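Local coordinates for protein formate dehydrogenase subunit beta (Desulfovibrio gigas, PDB 1H0H) that carries electrons through three [4Fe-4S] clusters as the small subunit of an enzyme that reversibly oxidises formate to carbon dioxide, at residues Phe4-Thr9 / Val195-Leu200; Phe37-Pro42 / Arg53-Glu58; Cys72-Ala77 / Met134-Met139; Asp88-Ile93 / Thr104-Asp109. All coordinates share one frame; numbering follows the deposited sequence.

Contact 1 of 4, residues Phe4-Thr9 / Val195-Leu200; sequences FFVDTT and VRVIFL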
# COMPACT_ATOMS: atom_id res chain seq x y z
N PHE B 4 14.04 -30.83 -7.09
CA PHE B 4 13.12 -29.76 -6.79
C PHE B 4 11.76 -30.40 -6.59
O PHE B 4 11.43 -31.41 -7.22
CB PHE B 4 12.93 -28.83 -8.01
CG PHE B 4 14.14 -28.00 -8.42
CD1 PHE B 4 15.24 -28.58 -9.03
CD2 PHE B 4 14.12 -26.59 -8.28
CE1 PHE B 4 16.34 -27.77 -9.45
CE2 PHE B 4 15.20 -25.80 -8.69
CZ PHE B 4 16.32 -26.40 -9.28
N PHE B 5 10.96 -29.79 -5.73
CA PHE B 5 9.57 -30.14 -5.66
C PHE B 5 8.81 -28.83 -5.92
O PHE B 5 8.99 -27.87 -5.19
CB PHE B 5 9.15 -30.72 -4.31
CG PHE B 5 7.66 -30.81 -4.13
CD1 PHE B 5 6.86 -31.35 -5.13
CD2 PHE B 5 7.04 -30.31 -3.00
CE1 PHE B 5 5.46 -31.44 -4.98
CE2 PHE B 5 5.65 -30.38 -2.84
CZ PHE B 5 4.87 -30.96 -3.85
N VAL B 6 8.01 -28.80 -6.98
CA VAL B 6 7.22 -27.61 -7.28
C VAL B 6 5.75 -27.89 -6.98
O VAL B 6 5.10 -28.68 -7.66
CB VAL B 6 7.39 -27.19 -8.75
CG1 VAL B 6 6.71 -25.86 -9.01
CG2 VAL B 6 8.89 -27.15 -9.15
N ASP B 7 5.22 -27.26 -5.94
CA ASP B 7 3.84 -27.48 -5.56
C ASP B 7 3.00 -26.38 -6.20
O ASP B 7 2.90 -25.30 -5.63
CB ASP B 7 3.73 -27.45 -4.04
CG ASP B 7 2.34 -27.74 -3.55
OD1 ASP B 7 1.41 -27.86 -4.37
OD2 ASP B 7 2.08 -27.85 -2.33
N THR B 8 2.43 -26.64 -7.38
CA THR B 8 1.62 -25.62 -8.06
C THR B 8 0.41 -25.19 -7.25
O THR B 8 -0.13 -24.09 -7.46
CB THR B 8 1.15 -26.08 -9.46
OG1 THR B 8 0.23 -27.17 -9.33
CG2 THR B 8 2.31 -26.62 -10.30
N THR B 9 -0.01 -25.99 -6.28
CA THR B 9 -1.18 -25.58 -5.51
C THR B 9 -0.85 -24.40 -4.59
O THR B 9 -1.75 -23.79 -4.04
CB THR B 9 -1.79 -26.73 -4.67
OG1 THR B 9 -0.94 -27.06 -3.55
CG2 THR B 9 -1.93 -28.00 -5.48
N VAL B 195 12.30 -37.52 -13.58
CA VAL B 195 12.85 -36.17 -13.60
C VAL B 195 13.34 -35.70 -12.24
O VAL B 195 12.99 -36.28 -11.22
CB VAL B 195 11.80 -35.16 -14.12
CG1 VAL B 195 11.28 -35.60 -15.49
CG2 VAL B 195 10.65 -35.03 -13.14
N ARG B 196 14.13 -34.63 -12.21
CA ARG B 196 14.57 -34.07 -10.94
C ARG B 196 13.70 -32.90 -10.48
O ARG B 196 13.62 -32.60 -9.29
CB ARG B 196 16.04 -33.66 -11.01
CG ARG B 196 17.00 -34.86 -11.08
CD ARG B 196 18.44 -34.45 -11.34
NE ARG B 196 19.27 -35.62 -11.45
CZ ARG B 196 19.69 -36.32 -10.40
NH1 ARG B 196 19.35 -35.91 -9.19
NH2 ARG B 196 20.43 -37.42 -10.56
N VAL B 197 13.05 -32.23 -11.42
CA VAL B 197 12.12 -31.17 -11.07
C VAL B 197 10.73 -31.79 -11.06
O VAL B 197 10.13 -32.03 -12.12
CB VAL B 197 12.19 -29.99 -12.07
CG1 VAL B 197 11.21 -28.89 -11.68
CG2 VAL B 197 13.59 -29.40 -12.11
N ILE B 198 10.20 -32.05 -9.86
CA ILE B 198 8.92 -32.74 -9.74
C ILE B 198 7.73 -31.80 -9.47
O ILE B 198 7.65 -31.21 -8.38
CB ILE B 198 8.98 -33.82 -8.63
CG1 ILE B 198 10.15 -34.79 -8.84
CG2 ILE B 198 7.62 -34.58 -8.58
CD1 ILE B 198 10.42 -35.72 -7.62
N PHE B 199 6.82 -31.66 -10.43
CA PHE B 199 5.62 -30.83 -10.24
C PHE B 199 4.42 -31.63 -9.70
O PHE B 199 4.14 -32.75 -10.17
CB PHE B 199 5.14 -30.18 -11.52
CG PHE B 199 6.10 -29.21 -12.12
CD1 PHE B 199 7.13 -29.66 -12.92
CD2 PHE B 199 5.92 -27.83 -11.94
CE1 PHE B 199 7.97 -28.77 -13.51
CE2 PHE B 199 6.78 -26.93 -12.53
CZ PHE B 199 7.82 -27.40 -13.30
N LEU B 200 3.74 -31.05 -8.72
CA LEU B 200 2.48 -31.56 -8.22
C LEU B 200 1.40 -30.71 -8.86
O LEU B 200 1.50 -29.48 -8.85
CB LEU B 200 2.37 -31.44 -6.70
CG LEU B 200 0.99 -31.73 -6.10
CD1 LEU B 200 0.55 -33.17 -6.38
CD2 LEU B 200 0.94 -31.48 -4.61
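Two parallel neighbours at the middle of the mixed four-stranded sheet meet here, 4-7 against 197-200, next to a cluster pocket that Phe4 helps to line. Their backbones zip together through alternating bonds. Phe4 N gives to Arg196 O in the carbonyl plane, Ile198 N gives to Phe4 O, and Val6 N reaches Ile198 O at 2.8 Å from above the carbonyl plane. Leu200 N closes the ladder on Val6 O, almost along the C=O axis. Past the strand end, Thr8 turns OG1 into the crowded position between its own N and C (chi1 66°). From there Thr8 OG1 grips Leu200 O at 2.7 Å. The backbone N of Thr8 adds a weak bond to the same oxygen. Asp7 OD1 takes Thr9 N and OG1 together, an Asx turn where the strand gives way to a 3-10 segment.

On one face of the sheet Phe4, Val6, Val197 and Phe199 pack: Val6 CG2 lies over the Phe199 ring, 4.2 Å from its centroid, and Val197 CG2 nears Phe4 CD1 at 3.6 Å. On the other face the edge of the Phe5 ring meets Leu200 CB, 3.5 Å from CE1. Helix 166-180 covers this second face, its Arg176 salt-bridged to Asp7, while strand 62-70 packs on Val6 and Phe199, and strand 161-163 flanks 4-7 along its other edge.

Contact 2 of 4, residues Phe37-Pro42 / Arg53-Glu58; sequences FHQNPP and RMHEQE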
# COMPACT_ATOMS: atom_id res chain seq x y z
N PHE B 37 -3.91 -12.59 -22.74
CA PHE B 37 -3.49 -13.34 -21.55
C PHE B 37 -2.48 -12.61 -20.71
O PHE B 37 -1.70 -11.79 -21.22
CB PHE B 37 -2.84 -14.65 -21.97
CG PHE B 37 -3.65 -15.39 -22.97
CD1 PHE B 37 -4.63 -16.27 -22.55
CD2 PHE B 37 -3.47 -15.17 -24.33
CE1 PHE B 37 -5.39 -16.94 -23.45
CE2 PHE B 37 -4.26 -15.85 -25.25
CZ PHE B 37 -5.21 -16.73 -24.81
N HIS B 38 -2.44 -12.97 -19.43
CA HIS B 38 -1.47 -12.36 -18.54
C HIS B 38 -0.11 -13.03 -18.65
O HIS B 38 0.90 -12.40 -18.42
CB HIS B 38 -1.97 -12.36 -17.11
CG HIS B 38 -3.05 -11.35 -16.87
ND1 HIS B 38 -2.77 -10.01 -16.71
CD2 HIS B 38 -4.39 -11.47 -16.76
CE1 HIS B 38 -3.90 -9.34 -16.54
NE2 HIS B 38 -4.90 -10.20 -16.56
N GLN B 39 -0.11 -14.30 -19.06
CA GLN B 39 1.16 -15.01 -19.21
C GLN B 39 2.01 -14.35 -20.33
O GLN B 39 1.47 -13.93 -21.37
CB GLN B 39 0.91 -16.47 -19.55
CG GLN B 39 2.16 -17.21 -20.01
CD GLN B 39 1.82 -18.61 -20.53
OE1 GLN B 39 0.81 -19.20 -20.12
NE2 GLN B 39 2.63 -19.12 -21.44
N ASN B 40 3.29 -14.17 -20.08
CA ASN B 40 4.21 -13.58 -21.07
C ASN B 40 5.64 -13.69 -20.55
O ASN B 40 5.87 -13.48 -19.35
CB ASN B 40 3.82 -12.12 -21.36
CG ASN B 40 3.33 -11.92 -22.80
OD1 ASN B 40 3.83 -12.57 -23.73
ND2 ASN B 40 2.34 -11.04 -22.98
N PRO B 41 6.60 -14.11 -21.38
CA PRO B 41 6.39 -14.51 -22.78
C PRO B 41 5.50 -15.77 -22.94
O PRO B 41 5.20 -16.47 -21.99
CB PRO B 41 7.80 -14.80 -23.29
CG PRO B 41 8.76 -14.34 -22.24
CD PRO B 41 8.00 -14.25 -20.96
N PRO B 42 5.07 -16.01 -24.16
CA PRO B 42 4.16 -17.12 -24.47
C PRO B 42 4.79 -18.48 -24.26
O PRO B 42 4.08 -19.47 -24.04
CB PRO B 42 3.90 -16.96 -25.98
CG PRO B 42 4.35 -15.65 -26.32
CD PRO B 42 5.41 -15.20 -25.34
N ARG B 53 3.46 -20.22 -16.49
CA ARG B 53 2.37 -20.44 -17.40
C ARG B 53 1.08 -20.27 -16.63
O ARG B 53 1.03 -20.57 -15.44
CB ARG B 53 2.48 -21.84 -18.00
CG ARG B 53 3.67 -22.02 -18.91
CD ARG B 53 3.75 -23.41 -19.52
NE ARG B 53 5.00 -23.68 -20.22
CZ ARG B 53 5.28 -23.22 -21.44
NH1 ARG B 53 4.40 -22.44 -22.08
NH2 ARG B 53 6.42 -23.53 -22.01
N MET B 54 0.05 -19.73 -17.28
CA MET B 54 -1.18 -19.40 -16.57
C MET B 54 -2.36 -19.78 -17.45
O MET B 54 -2.45 -19.32 -18.61
CB MET B 54 -1.23 -17.90 -16.22
CG MET B 54 -0.01 -17.37 -15.43
SD MET B 54 0.11 -15.52 -15.39
CE MET B 54 -1.25 -15.09 -14.26
N HIS B 55 -3.26 -20.61 -16.92
CA HIS B 55 -4.41 -21.07 -17.71
C HIS B 55 -5.72 -21.09 -16.93
O HIS B 55 -5.85 -21.76 -15.90
CB HIS B 55 -4.16 -22.46 -18.31
CG HIS B 55 -3.13 -22.47 -19.39
ND1 HIS B 55 -1.91 -23.09 -19.25
CD2 HIS B 55 -3.12 -21.90 -20.62
CE1 HIS B 55 -1.19 -22.93 -20.35
NE2 HIS B 55 -1.91 -22.22 -21.20
N GLU B 56 -6.69 -20.37 -17.45
CA GLU B 56 -8.00 -20.37 -16.85
C GLU B 56 -8.62 -21.72 -17.14
O GLU B 56 -8.48 -22.24 -18.25
CB GLU B 56 -8.87 -19.28 -17.45
CG GLU B 56 -8.51 -17.91 -16.91
CD GLU B 56 -9.54 -16.88 -17.23
OE1 GLU B 56 -10.67 -17.22 -17.68
OE2 GLU B 56 -9.21 -15.72 -17.05
N GLN B 57 -9.29 -22.29 -16.14
CA GLN B 57 -9.95 -23.58 -16.32
C GLN B 57 -11.19 -23.64 -15.47
O GLN B 57 -11.14 -23.33 -14.28
CB GLN B 57 -9.04 -24.77 -15.92
CG GLN B 57 -7.71 -24.86 -16.66
CD GLN B 57 -7.87 -25.29 -18.12
OE1 GLN B 57 -8.98 -25.45 -18.59
NE2 GLN B 57 -6.75 -25.49 -18.82
N GLU B 58 -12.29 -24.03 -16.08
CA GLU B 58 -13.52 -24.21 -15.36
C GLU B 58 -13.49 -25.63 -14.84
O GLU B 58 -13.40 -26.58 -15.60
CB GLU B 58 -14.72 -23.99 -16.28
CG GLU B 58 -16.05 -23.84 -15.58
CD GLU B 58 -17.10 -23.31 -16.54
OE1 GLU B 58 -16.86 -23.37 -17.77
OE2 GLU B 58 -18.17 -22.83 -16.08
O HOH W 1 1.72 -21.74 -21.94
O HOH W 2 3.44 -22.22 -25.25
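A loop laid across a strand is what is seen here: residues 37-42, which have no regular structure, are tied by one glutamine to the first strand of the hairpin formed by 51-59 and 62-70, at the border with the other protein chain. The backbones come closest at Gln39 and Met54, whose CA atoms are 5.6 Å apart. Gln39 leaves its backbone with CG anti to N (chi1 168°) and stays extended, which carries its amide out to the strand alongside Arg53. There OE1 accepts from Met54 N at 3.0 Å, an almost straight bond (165° at the hydrogen) whose donor stands above the amide plane. The loop thus takes up a backbone N-H of the strand by a side chain rather than by a further strand.

The other end of the same amide works through solvent. Gln39 NE2 gives to a water at 2.8 Å, and Arg53 NH1 gives to that water as well, holding it at the edge of the guanidinium in its plane. The amide and guanidinium planes stand 79° apart. A second water donates to Pro42 O and is held only weakly by Arg53 NH1. Nearer the loop backbone, Met54 bends at chi3 and its methyl CE rests on His38 CB, 4.0 Å away.

Arg53 is also salt-bridged to Asp70 and Asp43. Both ring nitrogens of His38 are hydrogen-bonded to acidic groups of the other protein chain, and strand 62-70 backs Met54 with Trp65 and Phe67.

Contact 3 of 4, residues Cys72-Ala77 / Met134-Met139; sequences CRHCIA and MAKCDM. With SF4 (iron/sulfur cluster), chain N; SF4 (iron/sulfur cluster), chain M.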
# COMPACT_ATOMS: atom_id res chain seq x y z
N CYS B 72 13.28 -26.49 -17.24
CA CYS B 72 13.84 -27.81 -17.55
C CYS B 72 13.60 -28.77 -16.37
O CYS B 72 13.71 -28.36 -15.21
CB CYS B 72 15.33 -27.68 -17.78
SG CYS B 72 16.19 -29.25 -17.87
N ARG B 73 13.33 -30.03 -16.66
CA ARG B 73 13.05 -31.00 -15.59
C ARG B 73 14.30 -31.66 -15.03
O ARG B 73 14.22 -32.42 -14.10
CB ARG B 73 12.16 -32.12 -16.11
CG ARG B 73 10.89 -31.63 -16.77
CD ARG B 73 9.90 -30.90 -15.83
NE ARG B 73 8.60 -30.82 -16.48
CZ ARG B 73 8.26 -29.90 -17.37
NH1 ARG B 73 9.14 -28.95 -17.73
NH2 ARG B 73 7.06 -29.93 -17.91
N HIS B 74 15.44 -31.39 -15.66
CA HIS B 74 16.69 -32.04 -15.30
C HIS B 74 16.51 -33.55 -15.20
O HIS B 74 16.75 -34.18 -14.16
CB HIS B 74 17.32 -31.39 -14.07
CG HIS B 74 17.78 -30.00 -14.35
ND1 HIS B 74 19.02 -29.73 -14.88
CD2 HIS B 74 17.13 -28.81 -14.28
CE1 HIS B 74 19.13 -28.43 -15.09
NE2 HIS B 74 18.00 -27.85 -14.71
N CYS B 75 16.02 -34.10 -16.32
CA CYS B 75 15.79 -35.53 -16.48
C CYS B 75 16.93 -36.38 -15.95
O CYS B 75 18.11 -36.10 -16.19
CB CYS B 75 15.58 -35.84 -17.96
SG CYS B 75 14.09 -35.09 -18.64
N ILE B 76 16.57 -37.44 -15.22
CA ILE B 76 17.57 -38.31 -14.65
C ILE B 76 18.44 -38.94 -15.75
O ILE B 76 19.66 -39.08 -15.61
CB ILE B 76 16.87 -39.37 -13.79
CG1 ILE B 76 16.31 -38.68 -12.53
CG2 ILE B 76 17.84 -40.50 -13.41
CD1 ILE B 76 15.33 -39.53 -11.79
N ALA B 77 17.79 -39.30 -16.85
CA ALA B 77 18.45 -39.87 -18.01
C ALA B 77 18.07 -38.98 -19.18
O ALA B 77 17.16 -39.30 -19.93
CB ALA B 77 17.95 -41.29 -18.25
N MET B 134 22.17 -23.16 -28.03
CA MET B 134 20.95 -23.38 -27.26
C MET B 134 21.15 -23.17 -25.76
O MET B 134 22.24 -23.37 -25.24
CB MET B 134 20.42 -24.79 -27.52
CG MET B 134 19.88 -25.00 -28.95
SD MET B 134 19.38 -26.72 -29.25
CE MET B 134 20.98 -27.53 -29.09
N ALA B 135 20.10 -22.75 -25.06
CA ALA B 135 20.20 -22.56 -23.62
C ALA B 135 18.88 -22.89 -22.96
O ALA B 135 17.87 -23.03 -23.64
CB ALA B 135 20.66 -21.12 -23.28
N LYS B 136 18.91 -23.04 -21.64
CA LYS B 136 17.76 -23.41 -20.82
C LYS B 136 18.24 -23.30 -19.37
O LYS B 136 19.39 -22.92 -19.13
CB LYS B 136 17.33 -24.86 -21.12
CG LYS B 136 18.40 -25.87 -20.74
CD LYS B 136 17.89 -27.34 -20.79
CE LYS B 136 18.86 -28.31 -20.06
NZ LYS B 136 18.96 -27.97 -18.57
N CYS B 137 17.36 -23.61 -18.42
CA CYS B 137 17.68 -23.63 -17.00
C CYS B 137 18.98 -24.37 -16.73
O CYS B 137 19.18 -25.50 -17.22
CB CYS B 137 16.53 -24.35 -16.29
SG CYS B 137 16.83 -24.83 -14.59
N ASP B 138 19.88 -23.75 -15.97
CA ASP B 138 21.13 -24.42 -15.60
C ASP B 138 21.15 -24.85 -14.13
O ASP B 138 22.22 -25.04 -13.53
CB ASP B 138 22.34 -23.55 -15.94
CG ASP B 138 22.47 -22.32 -15.06
OD1 ASP B 138 21.58 -22.05 -14.23
OD2 ASP B 138 23.45 -21.54 -15.16
N MET B 139 19.95 -25.02 -13.57
CA MET B 139 19.79 -25.38 -12.16
C MET B 139 20.55 -24.40 -11.25
O MET B 139 20.89 -24.75 -10.12
CB MET B 139 20.31 -26.83 -11.92
CG MET B 139 19.66 -27.56 -10.74
SD MET B 139 20.40 -29.16 -10.25
CE MET B 139 19.46 -30.34 -11.17
FE1 SF4 N . 14.25 -31.55 -21.89
FE2 SF4 N . 15.56 -30.50 -19.71
FE3 SF4 N . 14.90 -33.28 -19.84
FE4 SF4 N . 16.84 -32.24 -21.52
S1 SF4 N . 16.96 -32.43 -19.16
S2 SF4 N . 15.24 -33.60 -22.15
S3 SF4 N . 15.98 -30.08 -21.91
S4 SF4 N . 13.42 -31.43 -19.70
FE1 SF4 M . 18.07 -21.37 -11.65
FE2 SF4 M . 15.35 -21.63 -11.35
FE3 SF4 M . 16.68 -22.99 -13.37
FE4 SF4 M . 16.35 -20.26 -13.49
S1 SF4 M . 14.70 -21.90 -13.45
S2 SF4 M . 18.24 -21.49 -13.91
S3 SF4 M . 16.47 -19.62 -11.38
S4 SF4 M . 17.08 -23.34 -11.17
O HOH W 3 14.55 -24.12 -18.86
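The loop 72-77 and the chain that leaves strand 134-135 come closest at Cys72 and Cys137, CA atoms 5.7 Å apart, and a water accepts from Cys72 N and Cys137 N to bridge them. Both thiolates stand anti to their backbone N and turn to different clusters: Cys72 SG binds an iron of one at 2.3 Å, Cys137 SG an iron of the other at 2.2 Å.

His74 lies between the two cysteines. Its NE2 gives a hydrogen bond to Cys137 SG at 3.2 Å, with the sulfur only 1° out of the ring plane, while ND1 accepts from the backbone N of Val101. Cys72 SG sits above the ring centre on one face and Met139 CE lies over the opposite one, 4.0 Å from the centroid. His74 N gives to Cys72 SG and Met139 N to Cys137 SG. Lys136 bends at chi4 to bring NZ to Cys137 O at 2.8 Å and 3.1 Å from Cys72 SG; Val101 O accepts from NZ too. Its probable positive charge and the N-H donors would be expected to stabilise the electron-rich sulfurs.

Cysteine loops that hold adjacent clusters side by side are typical of ferredoxin-like dicluster domains, consistent with electron transfer between the two sites.

Contact 4 of 4, residues Asp88-Ile93 / Thr104-Asp109; sequences DESAII and TPKTKD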
# COMPACT_ATOMS: atom_id res chain seq x y z
N ASP B 88 28.58 -34.71 -30.23
CA ASP B 88 29.58 -34.08 -29.37
C ASP B 88 29.18 -34.26 -27.91
O ASP B 88 28.20 -33.69 -27.47
CB ASP B 88 29.67 -32.59 -29.73
CG ASP B 88 30.66 -31.84 -28.89
OD1 ASP B 88 31.26 -32.42 -27.96
OD2 ASP B 88 30.88 -30.62 -29.08
N GLU B 89 29.93 -35.07 -27.18
CA GLU B 89 29.59 -35.35 -25.79
C GLU B 89 29.87 -34.17 -24.86
O GLU B 89 29.44 -34.16 -23.70
CB GLU B 89 30.30 -36.62 -25.30
CG GLU B 89 30.02 -37.85 -26.15
CD GLU B 89 30.53 -39.14 -25.52
OE1 GLU B 89 31.72 -39.19 -25.14
OE2 GLU B 89 29.74 -40.10 -25.40
N SER B 90 30.56 -33.15 -25.37
CA SER B 90 30.86 -31.98 -24.55
C SER B 90 29.86 -30.84 -24.72
O SER B 90 29.94 -29.82 -24.04
CB SER B 90 32.28 -31.49 -24.86
OG SER B 90 32.29 -30.84 -26.11
N ALA B 91 28.90 -31.01 -25.63
CA ALA B 91 27.90 -29.97 -25.87
C ALA B 91 26.98 -29.75 -24.68
O ALA B 91 26.72 -28.63 -24.28
CB ALA B 91 27.07 -30.33 -27.10
N ILE B 92 26.44 -30.85 -24.14
CA ILE B 92 25.57 -30.80 -22.98
C ILE B 92 26.25 -31.60 -21.88
O ILE B 92 26.53 -32.77 -22.07
CB ILE B 92 24.19 -31.42 -23.31
CG1 ILE B 92 23.48 -30.58 -24.39
CG2 ILE B 92 23.35 -31.58 -22.06
CD1 ILE B 92 22.31 -31.25 -25.02
N ILE B 93 26.60 -30.93 -20.77
CA ILE B 93 27.23 -31.59 -19.63
C ILE B 93 26.16 -32.17 -18.69
O ILE B 93 25.13 -31.53 -18.43
CB ILE B 93 28.11 -30.59 -18.85
CG1 ILE B 93 29.29 -30.17 -19.72
CG2 ILE B 93 28.62 -31.21 -17.52
CD1 ILE B 93 30.13 -29.02 -19.11
N THR B 104 25.81 -26.07 -22.75
CA THR B 104 26.93 -25.15 -22.82
C THR B 104 26.91 -24.43 -24.17
O THR B 104 26.20 -24.82 -25.08
CB THR B 104 28.27 -25.92 -22.66
OG1 THR B 104 28.54 -26.71 -23.84
CG2 THR B 104 28.18 -26.97 -21.58
N PRO B 105 27.70 -23.38 -24.30
CA PRO B 105 27.85 -22.71 -25.60
C PRO B 105 28.37 -23.66 -26.68
O PRO B 105 28.18 -23.36 -27.86
CB PRO B 105 28.90 -21.64 -25.32
CG PRO B 105 28.70 -21.34 -23.85
CD PRO B 105 28.49 -22.72 -23.24
N LYS B 106 29.01 -24.76 -26.30
CA LYS B 106 29.47 -25.73 -27.28
C LYS B 106 28.31 -26.22 -28.14
O LYS B 106 28.54 -26.81 -29.20
CB LYS B 106 30.19 -26.92 -26.62
CG LYS B 106 31.55 -26.59 -26.03
CD LYS B 106 32.68 -27.12 -26.90
CE LYS B 106 33.72 -27.90 -26.07
NZ LYS B 106 33.87 -27.38 -24.67
N THR B 107 27.08 -25.99 -27.71
CA THR B 107 25.94 -26.36 -28.55
C THR B 107 25.97 -25.64 -29.88
O THR B 107 25.38 -26.12 -30.85
CB THR B 107 24.59 -26.09 -27.86
OG1 THR B 107 24.58 -24.78 -27.28
CG2 THR B 107 24.37 -27.04 -26.71
N LYS B 108 26.64 -24.50 -29.94
CA LYS B 108 26.75 -23.74 -31.18
C LYS B 108 27.32 -24.57 -32.35
O LYS B 108 26.98 -24.33 -33.52
CB LYS B 108 27.64 -22.51 -30.94
CG LYS B 108 27.61 -21.48 -32.05
CD LYS B 108 28.45 -20.24 -31.72
CE LYS B 108 28.82 -19.48 -32.99
NZ LYS B 108 28.59 -18.01 -32.86
N ASP B 109 28.18 -25.53 -32.02
CA ASP B 109 28.84 -26.36 -33.03
C ASP B 109 28.07 -27.61 -33.40
O ASP B 109 28.56 -28.42 -34.19
CB ASP B 109 30.22 -26.85 -32.56
CG ASP B 109 31.15 -25.74 -32.16
OD1 ASP B 109 31.05 -24.63 -32.72
OD2 ASP B 109 32.04 -25.91 -31.29
O HOH W 4 31.71 -28.69 -22.39
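The tight part of this contact is gathered round one carbonyl oxygen, Ala91 O, and the loose part is a lysine chain on the surface. Thr104 holds Ala91 O twice: its N gives at 3.1 Å, nearly along the C=O axis, and its OG1 gives at 2.7 Å from above the carbonyl plane. OG1 can do so because it occupies the crowded position between N and C (chi1 72°). That rotation also turns the Thr104 methyl CG2 to Ile93 CD1, 3.8 Å away, the two side chains crossing near a right angle. Thr107 brings CG2 to 3.7 Å from Ala91 O and bonds back through OG1 to Thr104 O, a bond across the start of the 3-10 segment 105-109.

The turn 88-91 is built from its own polar groups. Asp88 OD1 accepts Ser90 N in an Asx turn, and takes Ser90 OG at 2.6 Å on its syn lone pair. Across from it, exposed Lys106 packs CB on Ala91 CA, 3.9 Å apart, then bends repeatedly so that CE passes 3.3 Å from Ser90 OG. Its NZ makes a weak bond to a water that donates to Ser90 O.

The contact closes the base of the hairpin 92-94/101-103. Ile92 lies near the cluster ligand Cys80 and packs on Val101 and Phe103 of the partner strand, while Thr107 OG1 reaches on to strand 134-135.

Contact 3 is the centre of the set, holding cysteine ligands of two clusters, and contacts 1 and 4 adjoin it. Contact 1 touches it directly: Arg73 O lies 2.9 Å from both Arg196 N and Val197 N, probable hydrogen bonds joining sheet to cluster loop, centres about 14 Å apart. Contact 4, about 13 Å away between centres, meets it through a probable hydrogen bond, Met134 N to Thr107 OG1, 3.0 Å. Contact 2 touches none of them; its nearest atoms are about 7 Å from contact 3 and 8 Å from contact 1, and the Met54 side chain lies about 8 Å from a cluster. Contacts 2 and 4 lie on opposite sides of the chain's centre.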